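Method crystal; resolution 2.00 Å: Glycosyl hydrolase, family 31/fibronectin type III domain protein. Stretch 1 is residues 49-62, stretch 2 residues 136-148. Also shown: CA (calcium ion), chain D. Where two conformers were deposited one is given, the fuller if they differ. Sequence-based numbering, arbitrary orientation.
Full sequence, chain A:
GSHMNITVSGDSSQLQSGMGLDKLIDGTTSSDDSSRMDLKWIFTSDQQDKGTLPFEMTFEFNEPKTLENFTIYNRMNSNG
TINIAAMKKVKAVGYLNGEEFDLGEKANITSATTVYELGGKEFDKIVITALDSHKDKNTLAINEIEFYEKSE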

ATOM      1  N   ASP A  49      18.269  -7.672  11.022  1.00 18.22           N
ATOM      2  CA  ASP A  49      17.861  -6.655  10.046  1.00 23.74           C
ATOM      3  C   ASP A  49      16.486  -6.979   9.437  1.00 21.99           C
ATOM      4  O   ASP A  49      16.386  -7.778   8.500  1.00 18.58           O
ATOM      5  CB  ASP A  49      18.910  -6.546   8.937  1.00 22.44           C
ATOM      6  CG  ASP A  49      18.556  -5.501   7.891  1.00 36.49           C
ATOM      7  OD1 ASP A  49      18.903  -5.704   6.704  1.00 44.39           O
ATOM      8  OD2 ASP A  49      17.942  -4.473   8.257  1.00 43.20           O
ATOM      9  N   LYS A  50      15.435  -6.372   9.977  1.00 16.34           N
ATOM     10  CA  LYS A  50      14.070  -6.655   9.525  1.00 18.25           C
ATOM     11  C   LYS A  50      13.242  -5.382   9.337  1.00 19.47           C
ATOM     12  O   LYS A  50      13.573  -4.324   9.879  1.00 15.92           O
ATOM     13  CB  LYS A  50      13.347  -7.562  10.520  1.00 18.32           C
ATOM     14  CG  LYS A  50      14.022  -8.894  10.814  1.00 22.89           C
ATOM     15  CD  LYS A  50      13.293  -9.610  11.954  1.00 24.11           C
ATOM     16  CE  LYS A  50      13.687 -11.073  12.033  1.00 35.88           C
ATOM     17  NZ  LYS A  50      12.766 -11.841  12.910  1.00 38.54           N
ATOM     18  N   GLY A  51      12.164  -5.492   8.566  1.00 12.69           N
ATOM     19  CA  GLY A  51      11.180  -4.428   8.499  1.00 11.52           C
ATOM     20  C   GLY A  51      10.099  -4.751   9.500  1.00 15.82           C
ATOM     21  O   GLY A  51       9.903  -5.926   9.834  1.00 12.13           O
ATOM     22  N   THR A  52       9.383  -3.741   9.983  1.00  8.62           N
ATOM     23  CA  THR A  52       8.315  -3.989  10.942  0.50 15.46           C
ATOM     24  C   THR A  52       7.047  -3.213  10.615  1.00 17.92           C
ATOM     25  O   THR A  52       7.098  -2.078  10.128  1.00 18.11           O
ATOM     26  CB  THR A  52       8.742  -3.632  12.384  0.50 17.65           C
ATOM     27  OG1 THR A  52       8.932  -2.217  12.489  0.50 17.51           O
ATOM     28  CG2 THR A  52      10.033  -4.359  12.767  0.50 20.08           C
ATOM     29  N   LEU A  53       5.910  -3.841  10.865  1.00 11.32           N
ATOM     30  CA  LEU A  53       4.631  -3.155  10.795  1.00 11.53           C
ATOM     31  C   LEU A  53       4.426  -2.485  12.150  1.00 15.11           C
ATOM     32  O   LEU A  53       4.944  -2.964  13.148  1.00 14.59           O
ATOM     33  CB  LEU A  53       3.505  -4.130  10.475  1.00 12.23           C
ATOM     34  CG  LEU A  53       3.706  -4.896   9.167  1.00 11.27           C
ATOM     35  CD1 LEU A  53       2.528  -5.824   8.901  1.00 10.81           C
ATOM     36  CD2 LEU A  53       3.889  -3.900   8.020  1.00  7.04           C
ATOM     37  N   PRO A  54       3.676  -1.375  12.195  1.00 16.24           N
ATOM     38  CA  PRO A  54       2.968  -0.757  11.066  1.00 14.27           C
ATOM     39  C   PRO A  54       3.914  -0.087  10.073  1.00 13.79           C
ATOM     40  O   PRO A  54       4.941   0.472  10.461  1.00 13.50           O
ATOM     41  CB  PRO A  54       2.071   0.285  11.748  1.00 11.74           C
ATOM     42  CG  PRO A  54       2.845   0.669  12.987  1.00 17.05           C
ATOM     43  CD  PRO A  54       3.476  -0.626  13.452  1.00 17.59           C
ATOM     44  N   PHE A  55       3.565  -0.142   8.795  1.00 10.91           N
ATOM     45  CA  PHE A  55       4.381   0.505   7.772  1.00  9.59           C
ATOM     46  C   PHE A  55       3.569   1.583   7.054  1.00 10.22           C
ATOM     47  O   PHE A  55       2.522   1.312   6.470  1.00  8.21           O
ATOM     48  CB  PHE A  55       4.924  -0.517   6.762  1.00  8.50           C
ATOM     49  CG  PHE A  55       5.811   0.098   5.724  1.00 10.97           C
ATOM     50  CD1 PHE A  55       7.081   0.546   6.068  1.00  8.93           C
ATOM     51  CD2 PHE A  55       5.377   0.246   4.413  1.00  7.60           C
ATOM     52  CE1 PHE A  55       7.905   1.131   5.127  1.00 10.11           C
ATOM     53  CE2 PHE A  55       6.193   0.840   3.462  1.00  7.32           C
ATOM     54  CZ  PHE A  55       7.464   1.284   3.819  1.00  8.06           C
ATOM     55  N   GLU A  56       4.078   2.803   7.100  1.00  8.77           N
ATOM     56  CA  GLU A  56       3.379   3.972   6.596  1.00  9.65           C
ATOM     57  C   GLU A  56       3.865   4.348   5.201  1.00  8.75           C
ATOM     58  O   GLU A  56       5.067   4.500   4.968  1.00 10.49           O
ATOM     59  CB  GLU A  56       3.585   5.129   7.574  1.00 11.17           C
ATOM     60  CG  GLU A  56       2.877   6.411   7.252  1.00 20.37           C
ATOM     61  CD  GLU A  56       3.263   7.509   8.238  1.00 26.40           C
ATOM     62  OE1 GLU A  56       4.271   8.208   7.986  1.00 30.55           O
ATOM     63  OE2 GLU A  56       2.581   7.639   9.277  1.00 25.30           O
ATOM     64  N   MET A  57       2.917   4.487   4.280  1.00  6.10           N
ATOM     65  CA  MET A  57       3.196   4.848   2.896  1.00  7.05           C
ATOM     66  C   MET A  57       2.488   6.173   2.590  1.00  8.08           C
ATOM     67  O   MET A  57       1.268   6.273   2.730  1.00  5.96           O
ATOM     68  CB  MET A  57       2.716   3.747   1.940  1.00  4.26           C
ATOM     69  CG  MET A  57       3.468   2.408   2.050  1.00  7.85           C
ATOM     70  SD  MET A  57       2.516   0.963   1.456  1.00  1.82           S
ATOM     71  CE  MET A  57       1.430   0.682   2.853  1.00  9.23           C
ATOM     72  N   THR A  58       3.255   7.182   2.189  1.00  5.91           N
ATOM     73  CA  THR A  58       2.698   8.510   1.945  1.00  6.94           C
ATOM     74  C   THR A  58       2.614   8.806   0.454  1.00  9.25           C
ATOM     75  O   THR A  58       3.596   8.647  -0.272  1.00  9.33           O
ATOM     76  CB  THR A  58       3.534   9.596   2.626  1.00  7.35           C
ATOM     77  OG1 THR A  58       3.531   9.363   4.040  1.00  7.43           O
ATOM     78  CG2 THR A  58       2.967  11.000   2.322  1.00  8.48           C
ATOM     79  N   PHE A  59       1.436   9.235   0.010  1.00  7.14           N
ATOM     80  CA  PHE A  59       1.200   9.541  -1.397  1.00  6.35           C
ATOM     81  C   PHE A  59       0.805  11.004  -1.548  1.00  9.40           C
ATOM     82  O   PHE A  59      -0.118  11.478  -0.892  1.00  8.08           O
ATOM     83  CB  PHE A  59       0.109   8.638  -1.971  1.00  4.72           C
ATOM     84  CG  PHE A  59       0.460   7.170  -1.920  1.00  6.98           C
ATOM     85  CD1 PHE A  59       0.209   6.425  -0.779  1.00  7.40           C
ATOM     86  CD2 PHE A  59       1.070   6.553  -2.997  1.00  6.78           C
ATOM     87  CE1 PHE A  59       0.543   5.074  -0.718  1.00  6.05           C
ATOM     88  CE2 PHE A  59       1.397   5.196  -2.952  1.00  7.86           C
ATOM     89  CZ  PHE A  59       1.135   4.465  -1.801  1.00  5.67           C
ATOM     90  N   GLU A  60       1.509  11.712  -2.415  1.00  9.31           N
ATOM     91  CA  GLU A  60       1.236  13.123  -2.618  1.00 15.06           C
ATOM     92  C   GLU A  60       0.991  13.423  -4.085  1.00 17.50           C
ATOM     93  O   GLU A  60       1.585  12.805  -4.973  1.00 14.97           O
ATOM     94  CB  GLU A  60       2.391  13.971  -2.103  1.00 14.31           C
ATOM     95  CG  GLU A  60       2.596  13.891  -0.617  1.00 16.32           C
ATOM     96  CD  GLU A  60       3.850  14.615  -0.181  1.00 30.71           C
ATOM     97  OE1 GLU A  60       4.946  14.025  -0.316  1.00 30.56           O
ATOM     98  OE2 GLU A  60       3.744  15.775   0.285  1.00 33.54           O
ATOM     99  N   PHE A  61       0.101  14.374  -4.324  1.00 13.95           N
ATOM    100  CA  PHE A  61      -0.133  14.882  -5.657  1.00 19.70           C
ATOM    101  C   PHE A  61       0.412  16.314  -5.665  1.00 24.65           C
ATOM    102  O   PHE A  61       0.433  16.973  -4.622  1.00 25.04           O
ATOM    103  CB  PHE A  61      -1.624  14.827  -6.002  1.00 18.17           C
ATOM    104  CG  PHE A  61      -2.346  13.641  -5.401  1.00 22.24           C
ATOM    105  CD1 PHE A  61      -2.262  12.381  -5.986  1.00 26.54           C
ATOM    106  CD2 PHE A  61      -3.112  13.787  -4.252  1.00 20.65           C
ATOM    107  CE1 PHE A  61      -2.933  11.289  -5.429  1.00 22.26           C
ATOM    108  CE2 PHE A  61      -3.782  12.710  -3.689  1.00 20.20           C
ATOM    109  CZ  PHE A  61      -3.692  11.454  -4.277  1.00 19.70           C
ATOM    110  N   ASN A  62       0.863  16.801  -6.814  1.00 25.03           N
ATOM    111  CA  ASN A  62       1.433  18.151  -6.858  1.00 28.42           C
ATOM    112  C   ASN A  62       0.373  19.235  -6.712  1.00 25.09           C
ATOM    113  O   ASN A  62       0.695  20.407  -6.495  1.00 22.66           O
ATOM    114  CB  ASN A  62       2.225  18.365  -8.147  1.00 34.08           C
ATOM    115  CG  ASN A  62       1.562  17.739  -9.349  1.00 31.60           C
ATOM    116  OD1 ASN A  62       0.353  17.861  -9.545  1.00 42.83           O
ATOM    117  ND2 ASN A  62       2.352  17.050 -10.159  1.00 39.15           N
ATOM    118  N   ASP A 136       3.141 -12.284   9.886  1.00 11.55           N
ATOM    119  CA  ASP A 136       3.674 -11.709  11.118  1.00 12.22           C
ATOM    120  C   ASP A 136       4.048 -10.254  10.884  1.00 15.44           C
ATOM    121  O   ASP A 136       3.987  -9.767   9.756  1.00 10.41           O
ATOM    122  CB  ASP A 136       4.892 -12.493  11.625  1.00 13.05           C
ATOM    123  CG  ASP A 136       6.022 -12.582  10.591  1.00 20.41           C
ATOM    124  OD1 ASP A 136       6.445 -11.539  10.034  1.00 15.29           O
ATOM    125  OD2 ASP A 136       6.500 -13.711  10.335  1.00 19.77           O
ATOM    126  N   LYS A 137       4.464  -9.572  11.947  1.00 10.28           N
ATOM    127  CA  LYS A 137       4.702  -8.135  11.871  1.00 15.92           C
ATOM    128  C   LYS A 137       5.984  -7.783  11.115  1.00 12.89           C
ATOM    129  O   LYS A 137       6.289  -6.607  10.933  1.00 13.31           O
ATOM    130  CB  LYS A 137       4.744  -7.530  13.279  1.00 13.96           C
ATOM    131  CG  LYS A 137       6.025  -7.856  14.049  1.00 28.37           C
ATOM    132  CD  LYS A 137       6.155  -6.979  15.305  1.00 33.71           C
ATOM    133  CE  LYS A 137       7.548  -7.075  15.920  1.00 41.26           C
ATOM    134  NZ  LYS A 137       7.895  -8.467  16.343  1.00 45.29           N
ATOM    135  N   ASN A 138       6.743  -8.785  10.679  1.00 11.74           N
ATOM    136  CA  ASN A 138       7.941  -8.506   9.884  1.00 10.42           C
ATOM    137  C   ASN A 138       7.756  -8.848   8.410  1.00 10.29           C
ATOM    138  O   ASN A 138       8.733  -8.937   7.665  1.00 11.06           O
ATOM    139  CB  ASN A 138       9.154  -9.270  10.427  1.00 14.14           C
ATOM    140  CG  ASN A 138       9.471  -8.921  11.868  1.00 18.78           C
ATOM    141  OD1 ASN A 138       9.515  -9.796  12.719  1.00 19.68           O
ATOM    142  ND2 ASN A 138       9.695  -7.636  12.146  1.00 15.03           N
ATOM    143  N   THR A 139       6.507  -9.015   7.985  1.00  6.18           N
ATOM    144  CA  THR A 139       6.227  -9.461   6.628  1.00  6.04           C
ATOM    145  C   THR A 139       5.090  -8.653   6.000  1.00  8.94           C
ATOM    146  O   THR A 139       4.079  -8.378   6.647  1.00  9.97           O
ATOM    147  CB  THR A 139       5.867 -10.975   6.613  1.00  9.30           C
ATOM    148  OG1 THR A 139       6.899 -11.720   7.282  1.00 13.38           O
ATOM    149  CG2 THR A 139       5.711 -11.494   5.190  1.00 10.50           C
ATOM    150  N   LEU A 140       5.256  -8.279   4.736  1.00  6.76           N
ATOM    151  CA  LEU A 140       4.236  -7.523   4.013  1.00  5.78           C
ATOM    152  C   LEU A 140       4.548  -7.529   2.530  1.00  7.89           C
ATOM    153  O   LEU A 140       5.689  -7.277   2.139  1.00  7.48           O
ATOM    154  CB  LEU A 140       4.171  -6.070   4.513  1.00  6.54           C
ATOM    155  CG  LEU A 140       3.143  -5.194   3.788  1.00  9.46           C
ATOM    156  CD1 LEU A 140       1.719  -5.631   4.151  1.00  7.08           C
ATOM    157  CD2 LEU A 140       3.366  -3.727   4.091  1.00  9.73           C
ATOM    158  N   ALA A 141       3.537  -7.796   1.708  1.00  4.61           N
ATOM    159  CA  ALA A 141       3.684  -7.721   0.262  1.00  5.54           C
ATOM    160  C   ALA A 141       2.493  -6.990  -0.331  1.00  7.46           C
ATOM    161  O   ALA A 141       1.345  -7.349  -0.077  1.00  9.05           O
ATOM    162  CB  ALA A 141       3.813  -9.120  -0.350  1.00  5.97           C
ATOM    163  N   ILE A 142       2.770  -5.960  -1.122  1.00  6.77           N
ATOM    164  CA  ILE A 142       1.732  -5.227  -1.835  1.00  5.64           C
ATOM    165  C   ILE A 142       2.121  -5.117  -3.307  1.00  6.58           C
ATOM    166  O   ILE A 142       3.246  -4.732  -3.618  1.00  6.90           O
ATOM    167  CB  ILE A 142       1.526  -3.821  -1.226  1.00  5.52           C
ATOM    168  CG1 ILE A 142       1.090  -3.941   0.243  1.00  7.33           C
ATOM    169  CG2 ILE A 142       0.515  -3.021  -2.049  1.00  5.41           C
ATOM    170  CD1 ILE A 142       1.042  -2.576   0.992  1.00  8.73           C
ATOM    171  N   ASN A 143       1.206  -5.469  -4.210  1.00  6.87           N
ATOM    172  CA  ASN A 143       1.493  -5.416  -5.646  1.00  5.55           C
ATOM    173  C   ASN A 143       1.532  -4.002  -6.208  1.00  4.92           C
ATOM    174  O   ASN A 143       2.378  -3.665  -7.021  1.00  6.51           O
ATOM    175  CB  ASN A 143       0.444  -6.208  -6.437  1.00  5.96           C
ATOM    176  CG  ASN A 143       0.355  -7.648  -6.011  1.00  7.90           C
ATOM    177  OD1 ASN A 143       1.159  -8.125  -5.204  1.00  6.09           O
ATOM    178  ND2 ASN A 143      -0.623  -8.366  -6.569  1.00  6.67           N
ATOM    179  N   GLU A 144       0.579  -3.181  -5.793  1.00  5.71           N
ATOM    180  CA  GLU A 144       0.352  -1.899  -6.443  1.00  7.64           C
ATOM    181  C   GLU A 144      -0.706  -1.153  -5.665  1.00  7.09           C
ATOM    182  O   GLU A 144      -1.564  -1.771  -5.039  1.00  7.05           O
ATOM    183  CB  GLU A 144      -0.102  -2.088  -7.906  1.00  7.47           C
ATOM    184  CG  GLU A 144      -0.169  -0.776  -8.739  1.00  8.32           C
ATOM    185  CD  GLU A 144       1.150  -0.443  -9.441  1.00  9.62           C
ATOM    186  OE1 GLU A 144       1.207   0.556 -10.185  1.00 10.34           O
ATOM    187  OE2 GLU A 144       2.141  -1.180  -9.251  1.00 10.31           O
ATOM    188  N   ILE A 145      -0.638   0.171  -5.691  1.00  6.96           N
ATOM    189  CA  ILE A 145      -1.730   0.987  -5.199  1.00  8.40           C
ATOM    190  C   ILE A 145      -2.052   1.988  -6.294  1.00 11.57           C
ATOM    191  O   ILE A 145      -1.163   2.693  -6.762  1.00  8.38           O
ATOM    192  CB  ILE A 145      -1.383   1.705  -3.873  1.00 10.34           C
ATOM    193  CG1 ILE A 145      -1.101   0.663  -2.777  1.00  6.70           C
ATOM    194  CG2 ILE A 145      -2.533   2.639  -3.462  1.00  9.59           C
ATOM    195  CD1 ILE A 145      -0.646   1.254  -1.412  1.00  7.36           C
ATOM    196  N   GLU A 146      -3.314   2.002  -6.725  1.00  8.91           N
ATOM    197  CA  GLU A 146      -3.787   2.863  -7.814  1.00 10.96           C
ATOM    198  C   GLU A 146      -4.774   3.906  -7.317  1.00 10.37           C
ATOM    199  O   GLU A 146      -5.605   3.611  -6.459  1.00 11.97           O
ATOM    200  CB  GLU A 146      -4.465   2.028  -8.908  1.00 11.12           C
ATOM    201  CG  GLU A 146      -3.543   1.076  -9.619  1.00 13.44           C
ATOM    202  CD  GLU A 146      -4.217   0.388 -10.777  1.00 21.30           C
ATOM    203  OE1 GLU A 146      -5.464   0.287 -10.762  1.00 21.09           O
ATOM    204  OE2 GLU A 146      -3.499  -0.048 -11.703  1.00 26.12           O
ATOM    205  N   PHE A 147      -4.697   5.111  -7.878  1.00  8.63           N
ATOM    206  CA  PHE A 147      -5.586   6.209  -7.493  1.00 11.09           C
ATOM    207  C   PHE A 147      -6.471   6.595  -8.678  1.00 14.97           C
ATOM    208  O   PHE A 147      -5.984   6.779  -9.792  1.00 14.94           O
ATOM    209  CB  PHE A 147      -4.766   7.415  -6.996  1.00 11.87           C
ATOM    210  CG  PHE A 147      -4.004   7.134  -5.728  1.00 10.52           C
ATOM    211  CD1 PHE A 147      -2.810   6.428  -5.764  1.00 11.21           C
ATOM    212  CD2 PHE A 147      -4.501   7.539  -4.500  1.00 12.31           C
ATOM    213  CE1 PHE A 147      -2.120   6.138  -4.599  1.00  9.44           C
ATOM    214  CE2 PHE A 147      -3.820   7.266  -3.333  1.00 10.73           C
ATOM    215  CZ  PHE A 147      -2.623   6.559  -3.380  1.00 10.11           C
ATOM    216  N   TYR A 148      -7.774   6.682  -8.443  1.00  9.17           N
ATOM    217  CA  TYR A 148      -8.725   6.972  -9.518  1.00 12.27           C
ATOM    218  C   TYR A 148      -9.360   8.337  -9.316  1.00 14.36           C
ATOM    219  O   TYR A 148     -10.043   8.575  -8.315  1.00 11.77           O
ATOM    220  CB  TYR A 148      -9.803   5.888  -9.592  1.00 14.39           C
ATOM    221  CG  TYR A 148      -9.299   4.592 -10.177  1.00 14.50           C
ATOM    222  CD1 TYR A 148      -8.622   3.665  -9.391  1.00 14.89           C
ATOM    223  CD2 TYR A 148      -9.486   4.304 -11.520  1.00 17.82           C
ATOM    224  CE1 TYR A 148      -8.151   2.475  -9.931  1.00 17.08           C
ATOM    225  CE2 TYR A 148      -9.026   3.127 -12.070  1.00 22.58           C
ATOM    226  CZ  TYR A 148      -8.355   2.219 -11.278  1.00 22.61           C
ATOM    227  OH  TYR A 148      -7.896   1.054 -11.844  1.00 22.71           O
TER
HETATM  228 CA    CA D 202       3.656  -2.856  -8.748  1.00  7.87          CA
HETATM  229  O   HOH W   1      10.211 -12.584  11.707  1.00 30.32           O
HETATM  230  O   HOH W   2      11.416  -7.903   7.556  1.00 10.88           O

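The two stretches meet in two ways: their loops are hydrogen-bonded to each other, and their strands pack face to face through apolar side chains. The strand that begins at Phe-55 and the strand that begins at Ala-141 run in roughly the same direction, with axes 32° apart. The axes come no closer than 10.6 Å, too wide for backbone pairing, so side chains fill the gap.

The polar end centres on the type I turn from Asp-136 to Thr-139. Leu-53 N donates to Lys-137 O at 2.8 Å. Asn-138 ND2 donates to Gly-51 O, 2.9 Å away. Asp-136 OD1 braces the turn by accepting from Asn-138 N and Thr-139 OG1, each at 2.8 Å. Water 1 bridges Lys-50 NZ and Asn-138 OD1, which lie 3.8 Å apart.

Beyond the turn the contact is apolar. Leu-53 CD2 lies 4.0 Å from Leu-140 CD2. Met-57 CE reaches Ile-142 CD1 at 3.8 Å. Ile-145 CD1 sits 3.7 Å from Phe-59 CZ. These are van der Waals contacts between groups with no hydrogen bond to offer. All six residues are buried, so the packing keeps apolar surface out of water. Phe-55, Met-57, Phe-59 and Phe-61 point toward the other stretch, as expected for alternate residues of a strand.

Phe-147 closes the far end. Its CZ lies over one face of the Phe-59 ring, 3.5 Å from Phe-59 CG, with the ring planes oblique at 51°. Phe-61 turns its edge to the face of Phe-147, at 80° between planes.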